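Local coordinates for Pdx2 protein (Plasmodium falciparum, PDB 2ABW) that hydrolyses glutamine to glutamate and ammonia, the ammonia being channelled to the Pdx1 partner for the biosynthesis of pyridoxal 5'-phosphate (vitamin B6), at residues G52-V57 with N108-G113. Sequence-based numbering, arbitrary orientation.
Sequences GESTTV and NKFSFG
F110 meets S54 and T55 with the outer edge of its ring. The contact is van der Waals in kind and buried. S54 OG lies in the ring plane, 3.5 Å from CZ of F110. This hydroxyl oxygen thus faces ring C-H groups at the edge, not the pi cloud. In the conformer given, T55 OG1 comes to the neighbouring corner, 3.6 Å from CE1 of F110, also near the plane, and the T55 and F110 side chains cross at about a right angle. F110 gets there because CG is anti to the backbone N (chi1 -176°), which carries the ring from its loop to the start of helix 54-60.

Hydrophobic neighbours surround the contact. I100 touches both S54 and F110, and L92 of helix 88-92 packs against F110. V57 and F112 do not meet, but both touch L92 and I49.

Polar bonds hold each segment in shape. E53 is the N-cap residue of helix 54-60, and its O accepts from V57 N at 3.2 Å. In the loop, one of the two conformers of S111 has OG accepting from G113 N at 2.8 Å, an ST turn. In that conformer S111 OG also lies in hydrogen-bonding distance of the carbonyls of S94 and L92, which can share its single proton. K109 O bonds to R58, a further link between the loop and helix 54-60.

G52, E53 and S54 probably bind L-glutamine. The side chain of T55 lies about 5 Å from that of R121, probably another glutamine ligand. The direct contact sets ring carbons against hydroxyl oxygen, so its chemistry implies shape fit with at most a weak electrostatic attraction, where the loop between strands 94-98 and 115-120 packs on the first turn of helix 54-60.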
loop_
_atom_site.group_PDB
_atom_site.type_symbol
_atom_site.label_atom_id
_atom_site.label_comp_id
_atom_site.label_asym_id
_atom_site.label_seq_id
_atom_site.Cartn_x
_atom_site.Cartn_y
_atom_site.Cartn_z
ATOM N N GLY A 52 6.169 9.114 0.917
ATOM C CA GLY A 52 6.829 9.594 -0.270
ATOM C C GLY A 52 8.130 8.887 -0.494
ATOM O O GLY A 52 8.523 8.687 -1.641
ATOM N N GLU A 53 8.808 8.570 0.583
ATOM C CA GLU A 53 10.133 7.971 0.533
ATOM C C GLU A 53 10.286 6.690 1.329
ATOM O O GLU A 53 10.300 6.705 2.586
ATOM C CB GLU A 53 11.128 8.948 1.142
ATOM C CG GLU A 53 11.208 10.224 0.311
ATOM C CD GLU A 53 12.373 11.142 0.666
ATOM O OE1 GLU A 53 13.218 10.763 1.514
ATOM O OE2 GLU A 53 12.444 12.283 0.113
ATOM N N SER A 54 10.557 5.624 0.591
ATOM C CA SER A 54 10.672 4.310 1.211
ATOM C C SER A 54 11.767 4.274 2.245
ATOM O O SER A 54 11.648 3.620 3.241
ATOM C CB SER A 54 10.872 3.240 0.167
ATOM O OG SER A 54 12.047 3.440 -0.629
ATOM N N THR A 55 12.916 4.926 2.000
ATOM C CA THR A 55 14.000 4.820 2.941
ATOM C C THR A 55 13.647 5.470 4.278
ATOM O O THR A 55 14.069 5.008 5.351
ATOM C CB THR A 55 15.328 5.303 2.361
ATOM O OG1 THR A 55 15.764 4.353 1.377
ATOM C CG2 THR A 55 16.322 5.382 3.426
ATOM N N THR A 56 12.900 6.559 4.214
ATOM C CA THR A 56 12.461 7.225 5.441
ATOM C C THR A 56 11.522 6.380 6.288
ATOM O O THR A 56 11.777 6.237 7.457
ATOM C CB THR A 56 11.714 8.525 5.135
ATOM O OG1 THR A 56 12.585 9.371 4.372
ATOM C CG2 THR A 56 11.332 9.228 6.426
ATOM N N VAL A 57 10.539 5.808 5.672
ATOM C CA VAL A 57 9.598 4.942 6.390
ATOM C C VAL A 57 10.357 3.761 6.970
ATOM O O VAL A 57 10.252 3.413 8.141
ATOM C CB VAL A 57 8.521 4.467 5.487
ATOM C CG1 VAL A 57 7.757 3.330 6.156
ATOM C CG2 VAL A 57 7.567 5.592 5.014
ATOM N N ASN A 108 19.321 -6.830 3.108
ATOM C CA ASN A 108 18.211 -7.572 2.626
ATOM C C ASN A 108 17.067 -7.503 3.617
ATOM O O ASN A 108 16.037 -8.134 3.376
ATOM C CB ASN A 108 18.574 -9.018 2.192
ATOM C CG ASN A 108 19.003 -9.897 3.314
ATOM O OD1 ASN A 108 19.586 -10.984 3.091
ATOM N ND2 ASN A 108 18.750 -9.479 4.507
ATOM N N LYS A 109 17.201 -6.661 4.652
ATOM C CA LYS A 109 16.062 -6.398 5.517
ATOM C C LYS A 109 15.402 -5.063 5.148
ATOM O O LYS A 109 14.657 -4.560 5.939
ATOM C CB LYS A 109 16.455 -6.455 7.006
ATOM C CG LYS A 109 16.791 -7.890 7.600
ATOM C CD LYS A 109 16.890 -7.984 9.172
ATOM C CE LYS A 109 15.570 -7.643 9.999
ATOM N NZ LYS A 109 15.668 -7.207 11.554
ATOM N N PHE A 110 15.661 -4.526 3.975
ATOM C CA PHE A 110 15.001 -3.298 3.549
ATOM C C PHE A 110 13.470 -3.424 3.385
ATOM O O PHE A 110 12.723 -2.658 3.983
ATOM C CB PHE A 110 15.546 -2.787 2.230
ATOM C CG PHE A 110 14.970 -1.465 1.797
ATOM C CD1 PHE A 110 15.417 -0.285 2.398
ATOM C CD2 PHE A 110 14.099 -1.363 0.705
ATOM C CE1 PHE A 110 14.920 0.952 1.965
ATOM C CE2 PHE A 110 13.613 -0.120 0.265
ATOM C CZ PHE A 110 14.019 1.008 0.890
ATOM N N SER A 111 13.023 -4.318 2.503
ATOM C CA SER A 111 11.623 -4.541 2.295
ATOM C C SER A 111 10.988 -5.397 3.418
ATOM O O SER A 111 11.641 -6.274 4.023
ATOM C CB SER A 111 11.389 -5.280 0.997
ATOM O OG SER A 111 10.018 -5.458 0.697
ATOM N N PHE A 112 9.707 -5.105 3.640
ATOM C CA PHE A 112 8.820 -5.990 4.484
ATOM C C PHE A 112 8.430 -7.201 3.707
ATOM O O PHE A 112 8.015 -8.218 4.320
ATOM C CB PHE A 112 7.559 -5.296 4.990
ATOM C CG PHE A 112 7.751 -3.990 5.647
ATOM C CD1 PHE A 112 8.439 -3.855 6.828
ATOM C CD2 PHE A 112 7.133 -2.860 5.138
ATOM C CE1 PHE A 112 8.615 -2.646 7.462
ATOM C CE2 PHE A 112 7.290 -1.687 5.731
ATOM C CZ PHE A 112 8.056 -1.526 6.912
ATOM N N GLY A 113 8.466 -7.139 2.377
ATOM C CA GLY A 113 7.947 -8.232 1.530
ATOM C C GLY A 113 6.415 -8.275 1.485
ATOM O O GLY A 113 5.758 -7.484 2.181
#